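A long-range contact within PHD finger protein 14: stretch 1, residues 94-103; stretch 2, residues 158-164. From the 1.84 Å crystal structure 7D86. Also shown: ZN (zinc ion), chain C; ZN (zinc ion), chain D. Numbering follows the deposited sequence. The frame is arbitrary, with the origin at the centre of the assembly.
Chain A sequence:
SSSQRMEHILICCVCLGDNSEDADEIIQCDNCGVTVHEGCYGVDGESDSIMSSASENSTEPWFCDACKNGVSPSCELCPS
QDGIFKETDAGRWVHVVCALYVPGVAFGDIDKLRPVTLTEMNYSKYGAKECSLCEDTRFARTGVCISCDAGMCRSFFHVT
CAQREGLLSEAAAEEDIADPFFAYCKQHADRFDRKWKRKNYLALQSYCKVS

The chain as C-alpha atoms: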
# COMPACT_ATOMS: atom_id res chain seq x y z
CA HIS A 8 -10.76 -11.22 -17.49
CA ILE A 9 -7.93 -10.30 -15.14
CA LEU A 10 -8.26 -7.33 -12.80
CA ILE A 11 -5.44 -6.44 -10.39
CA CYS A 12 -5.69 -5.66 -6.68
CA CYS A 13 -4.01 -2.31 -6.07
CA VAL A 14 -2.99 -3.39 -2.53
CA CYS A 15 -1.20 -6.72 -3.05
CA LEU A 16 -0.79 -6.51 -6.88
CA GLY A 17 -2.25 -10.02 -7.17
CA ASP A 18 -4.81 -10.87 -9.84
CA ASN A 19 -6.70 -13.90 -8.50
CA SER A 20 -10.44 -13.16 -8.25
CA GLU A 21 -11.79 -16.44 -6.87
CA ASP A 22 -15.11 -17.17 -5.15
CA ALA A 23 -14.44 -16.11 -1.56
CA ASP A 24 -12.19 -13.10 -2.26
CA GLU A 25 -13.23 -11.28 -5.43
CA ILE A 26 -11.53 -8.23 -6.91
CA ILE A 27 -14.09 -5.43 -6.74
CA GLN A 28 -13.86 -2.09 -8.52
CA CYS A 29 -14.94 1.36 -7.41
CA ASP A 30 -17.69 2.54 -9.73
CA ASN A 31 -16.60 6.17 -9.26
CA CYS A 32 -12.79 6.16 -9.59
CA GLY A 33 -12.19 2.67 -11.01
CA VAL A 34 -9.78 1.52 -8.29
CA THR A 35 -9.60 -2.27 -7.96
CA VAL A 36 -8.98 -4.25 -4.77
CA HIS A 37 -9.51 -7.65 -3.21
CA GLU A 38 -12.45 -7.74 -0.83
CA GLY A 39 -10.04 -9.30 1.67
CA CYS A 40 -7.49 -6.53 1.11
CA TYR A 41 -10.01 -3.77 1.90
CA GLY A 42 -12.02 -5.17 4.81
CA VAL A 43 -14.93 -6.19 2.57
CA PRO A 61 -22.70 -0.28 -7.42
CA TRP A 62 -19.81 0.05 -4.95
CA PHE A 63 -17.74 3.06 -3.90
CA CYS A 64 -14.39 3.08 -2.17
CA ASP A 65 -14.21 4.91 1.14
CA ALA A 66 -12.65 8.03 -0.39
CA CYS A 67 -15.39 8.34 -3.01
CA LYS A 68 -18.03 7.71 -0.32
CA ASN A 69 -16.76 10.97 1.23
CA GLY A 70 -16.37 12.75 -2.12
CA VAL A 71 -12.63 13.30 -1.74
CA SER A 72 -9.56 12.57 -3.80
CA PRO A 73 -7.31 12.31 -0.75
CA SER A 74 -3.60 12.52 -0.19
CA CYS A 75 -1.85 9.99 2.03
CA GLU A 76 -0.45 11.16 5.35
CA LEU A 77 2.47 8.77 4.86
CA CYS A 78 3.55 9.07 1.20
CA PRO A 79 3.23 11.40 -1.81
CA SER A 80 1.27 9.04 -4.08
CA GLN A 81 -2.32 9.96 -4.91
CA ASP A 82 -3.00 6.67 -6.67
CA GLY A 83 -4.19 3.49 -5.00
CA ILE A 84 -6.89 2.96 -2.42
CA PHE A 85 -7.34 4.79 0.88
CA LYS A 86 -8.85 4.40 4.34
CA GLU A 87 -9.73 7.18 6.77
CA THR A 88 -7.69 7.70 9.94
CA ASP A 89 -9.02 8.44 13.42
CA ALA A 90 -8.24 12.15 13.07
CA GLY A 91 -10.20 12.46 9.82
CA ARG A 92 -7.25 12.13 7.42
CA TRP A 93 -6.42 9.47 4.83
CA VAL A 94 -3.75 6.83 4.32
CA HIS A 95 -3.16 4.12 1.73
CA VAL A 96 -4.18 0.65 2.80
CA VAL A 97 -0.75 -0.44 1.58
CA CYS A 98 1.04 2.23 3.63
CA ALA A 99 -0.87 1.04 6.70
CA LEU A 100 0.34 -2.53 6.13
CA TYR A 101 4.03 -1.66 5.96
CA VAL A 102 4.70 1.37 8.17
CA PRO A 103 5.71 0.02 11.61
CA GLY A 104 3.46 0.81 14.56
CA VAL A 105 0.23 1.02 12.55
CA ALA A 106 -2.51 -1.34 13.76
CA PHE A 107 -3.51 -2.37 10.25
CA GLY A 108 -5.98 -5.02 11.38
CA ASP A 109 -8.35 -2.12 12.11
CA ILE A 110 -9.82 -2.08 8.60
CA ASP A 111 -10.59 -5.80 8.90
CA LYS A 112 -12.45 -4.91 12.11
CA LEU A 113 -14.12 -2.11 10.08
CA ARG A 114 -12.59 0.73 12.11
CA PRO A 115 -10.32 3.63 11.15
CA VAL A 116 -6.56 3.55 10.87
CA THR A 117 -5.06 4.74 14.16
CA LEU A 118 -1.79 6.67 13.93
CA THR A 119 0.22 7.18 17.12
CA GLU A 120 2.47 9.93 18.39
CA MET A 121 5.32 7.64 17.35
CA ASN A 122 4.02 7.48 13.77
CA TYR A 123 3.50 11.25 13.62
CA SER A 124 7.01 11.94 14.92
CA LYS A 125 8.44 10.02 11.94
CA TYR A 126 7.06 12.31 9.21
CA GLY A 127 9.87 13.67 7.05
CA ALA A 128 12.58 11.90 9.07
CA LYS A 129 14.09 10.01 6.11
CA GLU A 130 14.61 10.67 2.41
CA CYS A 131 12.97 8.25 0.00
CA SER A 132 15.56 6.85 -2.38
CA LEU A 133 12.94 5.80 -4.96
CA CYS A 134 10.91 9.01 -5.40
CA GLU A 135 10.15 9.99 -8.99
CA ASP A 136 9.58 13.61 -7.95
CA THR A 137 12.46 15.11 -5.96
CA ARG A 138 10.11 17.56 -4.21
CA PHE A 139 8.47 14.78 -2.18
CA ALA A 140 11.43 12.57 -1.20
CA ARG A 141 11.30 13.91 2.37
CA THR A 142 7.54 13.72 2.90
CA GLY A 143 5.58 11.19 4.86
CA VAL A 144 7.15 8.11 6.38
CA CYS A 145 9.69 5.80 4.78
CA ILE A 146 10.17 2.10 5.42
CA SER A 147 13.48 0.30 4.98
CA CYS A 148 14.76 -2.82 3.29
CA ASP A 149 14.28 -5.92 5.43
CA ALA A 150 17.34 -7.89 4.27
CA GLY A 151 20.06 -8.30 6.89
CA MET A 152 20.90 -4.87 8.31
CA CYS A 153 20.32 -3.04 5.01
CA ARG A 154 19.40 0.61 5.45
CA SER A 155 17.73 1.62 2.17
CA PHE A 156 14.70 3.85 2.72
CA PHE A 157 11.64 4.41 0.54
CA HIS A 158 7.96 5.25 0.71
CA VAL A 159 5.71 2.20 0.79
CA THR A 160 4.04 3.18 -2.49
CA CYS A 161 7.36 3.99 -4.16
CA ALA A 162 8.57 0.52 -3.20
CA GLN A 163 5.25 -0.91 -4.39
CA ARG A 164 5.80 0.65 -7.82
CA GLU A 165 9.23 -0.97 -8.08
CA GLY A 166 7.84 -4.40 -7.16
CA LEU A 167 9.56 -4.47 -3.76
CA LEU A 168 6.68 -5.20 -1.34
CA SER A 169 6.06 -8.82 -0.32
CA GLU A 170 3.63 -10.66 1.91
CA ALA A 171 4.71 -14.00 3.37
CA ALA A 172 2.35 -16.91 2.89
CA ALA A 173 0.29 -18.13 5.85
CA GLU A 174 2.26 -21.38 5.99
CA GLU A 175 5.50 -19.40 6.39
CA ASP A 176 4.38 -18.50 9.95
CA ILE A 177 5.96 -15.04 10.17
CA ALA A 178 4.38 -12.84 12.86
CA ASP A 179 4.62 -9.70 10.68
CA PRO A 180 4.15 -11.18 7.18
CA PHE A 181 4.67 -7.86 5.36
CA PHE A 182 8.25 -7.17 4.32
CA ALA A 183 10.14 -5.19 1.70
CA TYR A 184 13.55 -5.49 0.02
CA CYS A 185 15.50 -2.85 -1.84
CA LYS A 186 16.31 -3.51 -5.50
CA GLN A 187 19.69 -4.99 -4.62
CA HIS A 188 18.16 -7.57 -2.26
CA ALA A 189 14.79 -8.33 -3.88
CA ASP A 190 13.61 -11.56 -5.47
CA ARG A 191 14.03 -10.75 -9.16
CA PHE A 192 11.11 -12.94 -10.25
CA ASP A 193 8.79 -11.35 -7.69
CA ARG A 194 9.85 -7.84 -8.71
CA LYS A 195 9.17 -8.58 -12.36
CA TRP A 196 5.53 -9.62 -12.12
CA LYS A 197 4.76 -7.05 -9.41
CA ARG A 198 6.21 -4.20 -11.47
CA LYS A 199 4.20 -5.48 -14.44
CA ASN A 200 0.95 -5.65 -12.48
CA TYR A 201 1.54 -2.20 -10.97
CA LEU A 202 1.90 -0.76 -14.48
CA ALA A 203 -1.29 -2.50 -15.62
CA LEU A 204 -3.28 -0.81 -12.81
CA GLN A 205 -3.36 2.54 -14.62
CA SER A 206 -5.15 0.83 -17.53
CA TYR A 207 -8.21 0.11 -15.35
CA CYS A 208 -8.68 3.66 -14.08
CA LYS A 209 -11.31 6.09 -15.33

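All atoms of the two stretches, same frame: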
# COMPACT_ATOMS: atom_id res chain seq x y z
N VAL A 94 -4.98 7.55 4.61
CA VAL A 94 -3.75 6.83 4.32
C VAL A 94 -4.05 5.70 3.34
O VAL A 94 -5.15 5.15 3.32
CB VAL A 94 -3.09 6.27 5.61
CG1 VAL A 94 -2.60 7.40 6.50
CG2 VAL A 94 -4.07 5.38 6.37
N HIS A 95 -3.05 5.34 2.53
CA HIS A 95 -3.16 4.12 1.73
C HIS A 95 -3.33 2.90 2.62
O HIS A 95 -2.71 2.79 3.68
CB HIS A 95 -1.92 3.91 0.85
CG HIS A 95 -1.77 4.91 -0.25
ND1 HIS A 95 -0.80 5.88 -0.24
CD2 HIS A 95 -2.48 5.10 -1.39
CE1 HIS A 95 -0.91 6.63 -1.32
NE2 HIS A 95 -1.92 6.17 -2.04
N VAL A 96 -4.17 1.97 2.18
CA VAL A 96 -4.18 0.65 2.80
C VAL A 96 -2.78 0.05 2.79
O VAL A 96 -2.31 -0.50 3.79
CB VAL A 96 -5.19 -0.28 2.09
CG1 VAL A 96 -4.97 -1.72 2.52
CG2 VAL A 96 -6.63 0.17 2.38
N VAL A 97 -2.07 0.18 1.67
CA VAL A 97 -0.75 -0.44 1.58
C VAL A 97 0.23 0.24 2.54
O VAL A 97 1.05 -0.43 3.19
CB VAL A 97 -0.24 -0.45 0.12
CG1 VAL A 97 0.19 0.93 -0.33
CG2 VAL A 97 0.88 -1.45 -0.03
N CYS A 98 0.14 1.56 2.69
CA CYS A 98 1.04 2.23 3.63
C CYS A 98 0.75 1.78 5.06
O CYS A 98 1.67 1.62 5.87
CB CYS A 98 0.92 3.75 3.50
SG CYS A 98 1.68 4.41 1.98
N ALA A 99 -0.52 1.51 5.36
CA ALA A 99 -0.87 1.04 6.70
C ALA A 99 -0.31 -0.35 6.96
O ALA A 99 0.01 -0.68 8.11
CB ALA A 99 -2.38 1.06 6.89
N LEU A 100 -0.16 -1.18 5.93
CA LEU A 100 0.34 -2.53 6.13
C LEU A 100 1.84 -2.56 6.41
O LEU A 100 2.33 -3.50 7.03
CB LEU A 100 0.05 -3.40 4.91
CG LEU A 100 -1.44 -3.52 4.58
CD1 LEU A 100 -1.65 -4.33 3.31
CD2 LEU A 100 -2.16 -4.16 5.77
N TYR A 101 2.58 -1.56 5.93
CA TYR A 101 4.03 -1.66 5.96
C TYR A 101 4.72 -0.68 6.89
O TYR A 101 5.84 -0.95 7.31
CB TYR A 101 4.60 -1.50 4.54
CG TYR A 101 4.39 -2.72 3.68
CD1 TYR A 101 3.20 -2.91 2.99
CD2 TYR A 101 5.37 -3.70 3.59
CE1 TYR A 101 2.99 -4.03 2.21
CE2 TYR A 101 5.17 -4.83 2.80
CZ TYR A 101 3.98 -4.99 2.12
OH TYR A 101 3.75 -6.10 1.36
N VAL A 102 4.09 0.44 7.23
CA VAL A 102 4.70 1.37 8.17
C VAL A 102 4.62 0.77 9.57
O VAL A 102 3.52 0.43 10.04
CB VAL A 102 4.04 2.76 8.10
CG1 VAL A 102 4.60 3.67 9.20
CG2 VAL A 102 4.26 3.39 6.72
N PRO A 103 5.75 0.60 10.26
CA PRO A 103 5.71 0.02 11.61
C PRO A 103 4.85 0.85 12.57
O PRO A 103 4.77 2.07 12.47
CB PRO A 103 7.18 0.03 12.05
CG PRO A 103 7.96 0.01 10.78
CD PRO A 103 7.12 0.75 9.75
N HIS A 158 9.39 5.28 0.42
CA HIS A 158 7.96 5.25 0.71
C HIS A 158 7.40 3.89 0.35
O HIS A 158 7.89 3.22 -0.56
CB HIS A 158 7.22 6.33 -0.09
CG HIS A 158 7.61 7.73 0.25
ND1 HIS A 158 8.23 8.56 -0.65
CD2 HIS A 158 7.46 8.44 1.39
CE1 HIS A 158 8.45 9.73 -0.07
NE2 HIS A 158 7.99 9.68 1.16
N VAL A 159 6.33 3.50 1.05
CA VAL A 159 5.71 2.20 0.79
C VAL A 159 5.22 2.13 -0.65
O VAL A 159 5.39 1.11 -1.33
CB VAL A 159 4.57 1.93 1.78
CG1 VAL A 159 3.87 0.62 1.43
CG2 VAL A 159 5.11 1.91 3.21
N THR A 160 4.59 3.20 -1.14
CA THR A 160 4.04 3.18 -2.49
C THR A 160 5.12 3.30 -3.56
O THR A 160 4.95 2.79 -4.67
CB THR A 160 3.00 4.29 -2.66
OG1 THR A 160 3.52 5.53 -2.17
CG2 THR A 160 1.73 3.94 -1.89
N CYS A 161 6.23 3.97 -3.24
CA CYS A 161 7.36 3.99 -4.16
C CYS A 161 7.98 2.61 -4.28
O CYS A 161 8.30 2.16 -5.39
CB CYS A 161 8.39 5.02 -3.69
SG CYS A 161 7.85 6.77 -3.84
N ALA A 162 8.12 1.90 -3.15
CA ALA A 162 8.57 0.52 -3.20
C ALA A 162 7.56 -0.36 -3.92
O ALA A 162 7.93 -1.27 -4.67
CB ALA A 162 8.83 -0.00 -1.78
N GLN A 163 6.26 -0.10 -3.72
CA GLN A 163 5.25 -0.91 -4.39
C GLN A 163 5.40 -0.80 -5.90
O GLN A 163 5.30 -1.80 -6.62
CB GLN A 163 3.84 -0.47 -3.96
CG GLN A 163 2.73 -1.36 -4.50
CD GLN A 163 1.34 -0.81 -4.25
OE1 GLN A 163 1.11 0.40 -4.32
NE2 GLN A 163 0.39 -1.70 -3.95
N ARG A 164 5.66 0.42 -6.39
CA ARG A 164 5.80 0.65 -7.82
C ARG A 164 6.98 -0.12 -8.39
O ARG A 164 6.93 -0.59 -9.54
CB ARG A 164 5.96 2.16 -8.07
CG ARG A 164 6.18 2.56 -9.50
CD ARG A 164 6.59 4.03 -9.61
NE ARG A 164 7.99 4.21 -9.26
CZ ARG A 164 8.42 4.94 -8.23
NH1 ARG A 164 7.56 5.58 -7.46
NH2 ARG A 164 9.72 5.03 -7.98
ZN ZN C . 0.55 6.30 1.19
ZN ZN D . 9.12 8.16 -2.50

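Two short helices meet here, residues 96-101 and residues 159-164. Their axes run at 103° to each other, close to perpendicular, and approach to 9.6 Å. The backbones come nearest at Cys 98 and Val 159, whose CA atoms are 5.5 Å apart. No hydrogen bond links the two stretches. The contact is mostly apolar packing and buries 310 Å² in all.

The helices begin alike. His 95 and His 158 each take the N-cap position, and each binds a zinc ion together with a cysteine three residues on. His 158 ND1 lies 2.1 Å from the chain D zinc, and Cys 161 SG lies 2.3 Å from the same ion. His 158 itself makes no contact with stretch 1. His 158 O accepts a hydrogen bond from Ala 162 N at 2.9 Å.

Val 159 is the centre of the contact. It has the largest area covered by the other stretch, 102 Å², and its CA-to-CB bond points toward stretch 1. Val 159 CG1 sits 3.5 Å from Val 97 O and 3.9 Å from Val 97 CG2. Val 159 CG2 meets Tyr 101 CB at 3.7 Å and Val 102 CG2 at 3.9 Å. Cys 98 SG is 3.8 Å from Val 159 CB. One valine thus touches four residues at the helix and just past its end. These are van der Waals contacts between largely apolar groups.

The CA-to-CB bond of Thr 160 also points toward stretch 1. Thr 160 CG2 lies 3.7 Å from Val 97 CG1 and 3.9 Å from Cys 98 SG. Thr 160 CG2 also sits over one face of the His 95 ring, 3.6 Å from His 95 ND1. This is a CH-pi contact: Thr 160 CG2 is 3.9 Å from the His 95 ring centroid and 22° off the ring normal. The ring is held by metal, with His 95 ND1 2.0 Å from the chain C zinc and Cys 98 SG 2.3 Å from it. Thr 160 therefore packs against two ligands of that zinc.

Cys 161 and Ala 162 do not reach stretch 1. One turn after Val 159, the CA-to-CB bond of Gln 163 points toward it again. Gln 163 NE2 approaches Val 97 CG2 at 4.0 Å, a contact without a hydrogen bond. Gln 163 NE2 is hydrogen-bonded elsewhere in the structure. Gln 163 N donates to Val 159 O at 2.8 Å, which ties these two contact residues together along the helix.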